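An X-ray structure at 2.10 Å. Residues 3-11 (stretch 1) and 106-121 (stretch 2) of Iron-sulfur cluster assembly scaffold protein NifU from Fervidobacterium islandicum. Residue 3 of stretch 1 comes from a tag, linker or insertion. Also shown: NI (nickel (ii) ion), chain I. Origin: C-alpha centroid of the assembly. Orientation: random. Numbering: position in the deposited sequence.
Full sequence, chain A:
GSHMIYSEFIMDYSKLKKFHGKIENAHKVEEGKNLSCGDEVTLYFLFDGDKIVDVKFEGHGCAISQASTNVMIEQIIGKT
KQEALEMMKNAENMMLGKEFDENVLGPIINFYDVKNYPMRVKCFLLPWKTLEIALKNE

Stretch 1 3-11: HMIYSEFIM
Stretch 2, residues 106-121: GPIINFYDVKNYPMRV

How do the two backbones lie? Stretch 1 makes a type I turn from the tag residue His-3 to Tyr-6, closed by Tyr-6 N to His-3 O at 3.1 Å, and enters a helix at Glu-8; Ser-7 (chi1 p) caps it, its OG accepting from Ile-10 N at 3.2 Å. Stretch 2 leaves Gly-106 at positive phi and runs as a 3-10 segment from Pro-107 to Asn-116. Tyr-117 breaks it (phi/psi -123/90); the backbone then turns helical, Val-121 N bonding Tyr-117 O at 3.0 Å. The two stretches run antiparallel: CA atoms pair Phe-9 with Asn-110 at 7.2 Å and Ile-5 with Val-114 at 6.7 Å.

What receives Phe-9 at the start of stretch 2? Its ring (chi1 t, chi2 89°) reaches Pro-107, with CZ 4.3 Å from Pro-107 CB. Asn-110 (chi1 m) covers one face: its CB sits 3.5 Å from the Phe-9 ring centroid, a CH-pi contact. Water 2 links Asn-110 O (2.8 Å) to Ser-7 OG (2.5 Å).

How does Phe-111 extend this packing? With chi1 m and chi2 -84°, it offers its face to the edge of Phe-9, centroids 5.6 Å apart and planes at 79°. Buried Ile-10 (m, t) adds apolar packing out of water, CG1 3.8 Å from Phe-111 CE1.

Where does Ile-5 fit? Its extended t, t side chain brings CD1 within 4.3 Å of Val-114 CG2 (chi1 t), apolar against apolar, and into CH-pi contact over the Tyr-117 face (chi1 m, chi2 -107°), 3.9 Å from the ring centroid. Water 1 joins Tyr-117 OH (3.0 Å) to Ile-5 N (3.1 Å).

Which polar bonds finish the contact? Arg-120, curled m, m, m with chi4 -84°, gives two hydrogen bonds from its positively charged guanidinium to the phenol oxygen Tyr-6 OH: NH2 at 2.8 Å, straighter (162°), and NH1 at 3.3 Å (136°). Tyr-6 (chi1 m, chi2 -67°) points CB away, yet its long ring carries the hydroxyl back.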

# COMPACT_ATOMS: atom_id res chain seq x y z
N HIS A 3 14.58 3.81 4.14
CA HIS A 3 13.74 4.25 3.09
C HIS A 3 14.47 4.50 1.76
O HIS A 3 13.80 4.94 0.81
CB HIS A 3 13.07 5.53 3.57
CG HIS A 3 14.00 6.70 3.67
ND1 HIS A 3 15.10 6.72 4.51
CD2 HIS A 3 13.96 7.90 3.06
CE1 HIS A 3 15.72 7.88 4.38
NE2 HIS A 3 15.05 8.62 3.51
N MET A 4 15.80 4.27 1.69
CA MET A 4 16.58 4.50 0.45
C MET A 4 16.06 3.64 -0.71
O MET A 4 16.05 4.08 -1.81
CB MET A 4 18.08 4.18 0.62
CG MET A 4 18.87 5.16 1.50
SD MET A 4 18.78 4.69 3.21
CE MET A 4 19.67 3.14 3.10
N ILE A 5 15.63 2.42 -0.44
CA ILE A 5 15.08 1.53 -1.46
C ILE A 5 13.88 2.13 -2.18
O ILE A 5 13.62 1.81 -3.33
CB ILE A 5 14.74 0.14 -0.85
CG1 ILE A 5 14.44 -0.88 -1.92
CG2 ILE A 5 13.56 0.25 0.11
CD1 ILE A 5 14.27 -2.30 -1.36
N TYR A 6 13.16 3.03 -1.52
CA TYR A 6 11.95 3.62 -2.09
C TYR A 6 12.21 4.81 -2.99
O TYR A 6 12.06 5.93 -2.56
CB TYR A 6 10.98 4.03 -0.96
CG TYR A 6 10.50 2.83 -0.14
CD1 TYR A 6 9.69 1.85 -0.70
CD2 TYR A 6 10.90 2.67 1.17
CE1 TYR A 6 9.27 0.76 0.04
CE2 TYR A 6 10.48 1.59 1.94
CZ TYR A 6 9.66 0.64 1.38
OH TYR A 6 9.28 -0.43 2.14
N SER A 7 12.46 4.58 -4.29
CA SER A 7 12.77 5.67 -5.23
C SER A 7 11.53 6.34 -5.68
O SER A 7 10.43 5.83 -5.45
CB SER A 7 13.43 5.08 -6.46
OG SER A 7 12.53 4.22 -7.14
N GLU A 8 11.67 7.44 -6.38
CA GLU A 8 10.51 8.14 -6.89
C GLU A 8 9.75 7.26 -7.88
O GLU A 8 8.51 7.28 -7.92
CB GLU A 8 10.98 9.46 -7.51
CG GLU A 8 9.98 10.31 -8.26
CD GLU A 8 10.61 11.62 -8.78
OE1 GLU A 8 11.84 11.84 -8.66
OE2 GLU A 8 9.86 12.45 -9.31
N PHE A 9 10.49 6.49 -8.67
CA PHE A 9 9.92 5.59 -9.66
C PHE A 9 8.99 4.59 -8.97
O PHE A 9 7.85 4.48 -9.33
CB PHE A 9 11.04 4.87 -10.43
CG PHE A 9 10.53 3.84 -11.38
CD1 PHE A 9 10.22 4.19 -12.67
CD2 PHE A 9 10.39 2.52 -10.99
CE1 PHE A 9 9.76 3.25 -13.57
CE2 PHE A 9 9.93 1.57 -11.88
CZ PHE A 9 9.62 1.94 -13.18
N ILE A 10 9.52 3.87 -8.01
CA ILE A 10 8.76 2.91 -7.19
C ILE A 10 7.55 3.58 -6.55
O ILE A 10 6.41 3.05 -6.62
CB ILE A 10 9.66 2.23 -6.15
CG1 ILE A 10 10.62 1.27 -6.86
CG2 ILE A 10 8.87 1.40 -5.13
CD1 ILE A 10 11.76 0.80 -6.04
N MET A 11 7.75 4.72 -5.90
CA MET A 11 6.62 5.39 -5.24
C MET A 11 5.53 5.85 -6.17
O MET A 11 4.33 5.65 -5.86
CB MET A 11 7.06 6.49 -4.25
CG MET A 11 7.84 5.95 -3.04
SD MET A 11 7.22 4.46 -2.19
CE MET A 11 5.67 5.17 -1.60
N GLY A 106 13.41 -3.09 -20.25
CA GLY A 106 13.07 -1.69 -20.29
C GLY A 106 13.05 -1.05 -18.90
O GLY A 106 14.05 -1.14 -18.14
N PRO A 107 11.92 -0.40 -18.53
CA PRO A 107 11.87 0.31 -17.24
C PRO A 107 11.87 -0.66 -16.02
O PRO A 107 12.01 -0.22 -14.90
CB PRO A 107 10.55 1.09 -17.33
CG PRO A 107 9.69 0.23 -18.17
CD PRO A 107 10.64 -0.31 -19.24
N ILE A 108 11.73 -1.97 -16.24
CA ILE A 108 11.81 -2.92 -15.17
C ILE A 108 13.21 -2.84 -14.55
O ILE A 108 13.40 -3.16 -13.36
CB ILE A 108 11.44 -4.34 -15.62
CG1 ILE A 108 10.03 -4.38 -16.18
CG2 ILE A 108 11.57 -5.35 -14.47
CD1 ILE A 108 9.74 -5.63 -16.99
N ILE A 109 14.18 -2.33 -15.32
CA ILE A 109 15.53 -2.07 -14.80
C ILE A 109 15.54 -1.09 -13.61
O ILE A 109 16.48 -1.08 -12.81
CB ILE A 109 16.50 -1.57 -15.90
CG1 ILE A 109 17.95 -1.75 -15.46
CG2 ILE A 109 16.30 -0.14 -16.26
CD1 ILE A 109 18.37 -3.20 -15.43
N ASN A 110 14.48 -0.31 -13.45
CA ASN A 110 14.40 0.60 -12.32
C ASN A 110 14.36 -0.12 -10.95
O ASN A 110 14.70 0.47 -9.96
CB ASN A 110 13.27 1.61 -12.55
CG ASN A 110 13.61 2.58 -13.67
OD1 ASN A 110 14.65 3.18 -13.62
ND2 ASN A 110 12.78 2.68 -14.70
N PHE A 111 14.08 -1.42 -10.93
CA PHE A 111 14.10 -2.20 -9.73
C PHE A 111 15.44 -2.88 -9.39
O PHE A 111 15.50 -3.60 -8.41
CB PHE A 111 13.02 -3.28 -9.84
CG PHE A 111 11.63 -2.73 -9.93
CD1 PHE A 111 10.95 -2.39 -8.78
CD2 PHE A 111 11.02 -2.54 -11.16
CE1 PHE A 111 9.68 -1.88 -8.82
CE2 PHE A 111 9.72 -2.03 -11.23
CZ PHE A 111 9.05 -1.68 -10.05
N TYR A 112 16.46 -2.68 -10.22
CA TYR A 112 17.78 -3.29 -10.07
C TYR A 112 18.24 -3.27 -8.62
O TYR A 112 18.64 -4.26 -8.09
CB TYR A 112 18.81 -2.56 -10.95
CG TYR A 112 20.17 -3.18 -10.91
CD1 TYR A 112 20.46 -4.28 -11.69
CD2 TYR A 112 21.16 -2.70 -10.05
CE1 TYR A 112 21.71 -4.86 -11.66
CE2 TYR A 112 22.42 -3.27 -10.02
CZ TYR A 112 22.68 -4.34 -10.83
OH TYR A 112 23.89 -4.95 -10.79
N ASP A 113 18.13 -2.14 -7.97
CA ASP A 113 18.61 -1.99 -6.60
C ASP A 113 17.96 -2.88 -5.56
O ASP A 113 18.54 -3.13 -4.48
CB ASP A 113 18.42 -0.58 -6.12
CG ASP A 113 19.69 0.19 -6.14
OD1 ASP A 113 20.58 -0.16 -5.33
OD2 ASP A 113 19.78 1.14 -6.97
N VAL A 114 16.78 -3.36 -5.86
CA VAL A 114 16.08 -4.19 -4.90
C VAL A 114 16.84 -5.48 -4.61
O VAL A 114 16.70 -6.06 -3.51
CB VAL A 114 14.66 -4.47 -5.44
CG1 VAL A 114 13.93 -5.46 -4.54
CG2 VAL A 114 13.91 -3.14 -5.55
N LYS A 115 17.62 -5.95 -5.57
CA LYS A 115 18.36 -7.18 -5.40
C LYS A 115 19.36 -7.14 -4.21
O LYS A 115 19.78 -8.16 -3.73
CB LYS A 115 19.11 -7.53 -6.68
CG LYS A 115 20.36 -6.70 -6.91
CD LYS A 115 21.07 -7.12 -8.18
CE LYS A 115 22.50 -6.60 -8.17
NZ LYS A 115 23.29 -7.40 -9.13
N ASN A 116 19.70 -5.95 -3.74
CA ASN A 116 20.56 -5.81 -2.56
C ASN A 116 19.78 -6.03 -1.26
O ASN A 116 20.37 -6.02 -0.20
CB ASN A 116 21.23 -4.43 -2.55
CG ASN A 116 22.07 -4.19 -3.78
OD1 ASN A 116 22.71 -5.10 -4.28
ND2 ASN A 116 22.04 -2.97 -4.28
N TYR A 117 18.46 -6.24 -1.35
CA TYR A 117 17.65 -6.49 -0.19
C TYR A 117 16.92 -7.84 -0.35
O TYR A 117 15.80 -7.90 -0.88
CB TYR A 117 16.67 -5.36 0.02
CG TYR A 117 17.27 -4.00 0.16
CD1 TYR A 117 17.30 -3.36 1.38
CD2 TYR A 117 17.74 -3.31 -0.96
CE1 TYR A 117 17.82 -2.06 1.51
CE2 TYR A 117 18.27 -2.03 -0.85
CZ TYR A 117 18.32 -1.41 0.38
OH TYR A 117 18.83 -0.13 0.44
N PRO A 118 17.55 -8.92 0.10
CA PRO A 118 16.98 -10.23 -0.04
C PRO A 118 15.53 -10.40 0.43
O PRO A 118 14.80 -11.15 -0.18
CB PRO A 118 17.92 -11.12 0.81
CG PRO A 118 18.70 -10.17 1.66
CD PRO A 118 18.85 -8.97 0.80
N MET A 119 15.10 -9.74 1.48
CA MET A 119 13.69 -9.88 1.85
C MET A 119 12.75 -9.21 0.83
O MET A 119 11.71 -9.81 0.45
CB MET A 119 13.41 -9.42 3.29
CG MET A 119 13.45 -10.57 4.29
SD MET A 119 12.97 -10.04 5.94
CE MET A 119 14.41 -9.09 6.47
N ARG A 120 13.15 -8.04 0.32
CA ARG A 120 12.34 -7.29 -0.65
C ARG A 120 12.37 -7.87 -2.07
O ARG A 120 11.52 -7.56 -2.89
CB ARG A 120 12.73 -5.81 -0.66
CG ARG A 120 12.83 -5.19 0.72
CD ARG A 120 11.62 -5.52 1.62
NE ARG A 120 10.38 -4.97 1.11
CZ ARG A 120 9.95 -3.74 1.32
NH1 ARG A 120 8.81 -3.36 0.78
NH2 ARG A 120 10.68 -2.87 2.01
N VAL A 121 13.33 -8.72 -2.36
CA VAL A 121 13.35 -9.43 -3.60
C VAL A 121 12.08 -10.23 -3.82
O VAL A 121 11.60 -10.36 -4.94
CB VAL A 121 14.58 -10.37 -3.67
CG1 VAL A 121 14.46 -11.36 -4.82
CG2 VAL A 121 15.84 -9.55 -3.86
NI NI I . 15.88 5.20 5.19
O HOH W 1 16.67 1.06 2.17
O HOH W 2 13.88 2.96 -8.85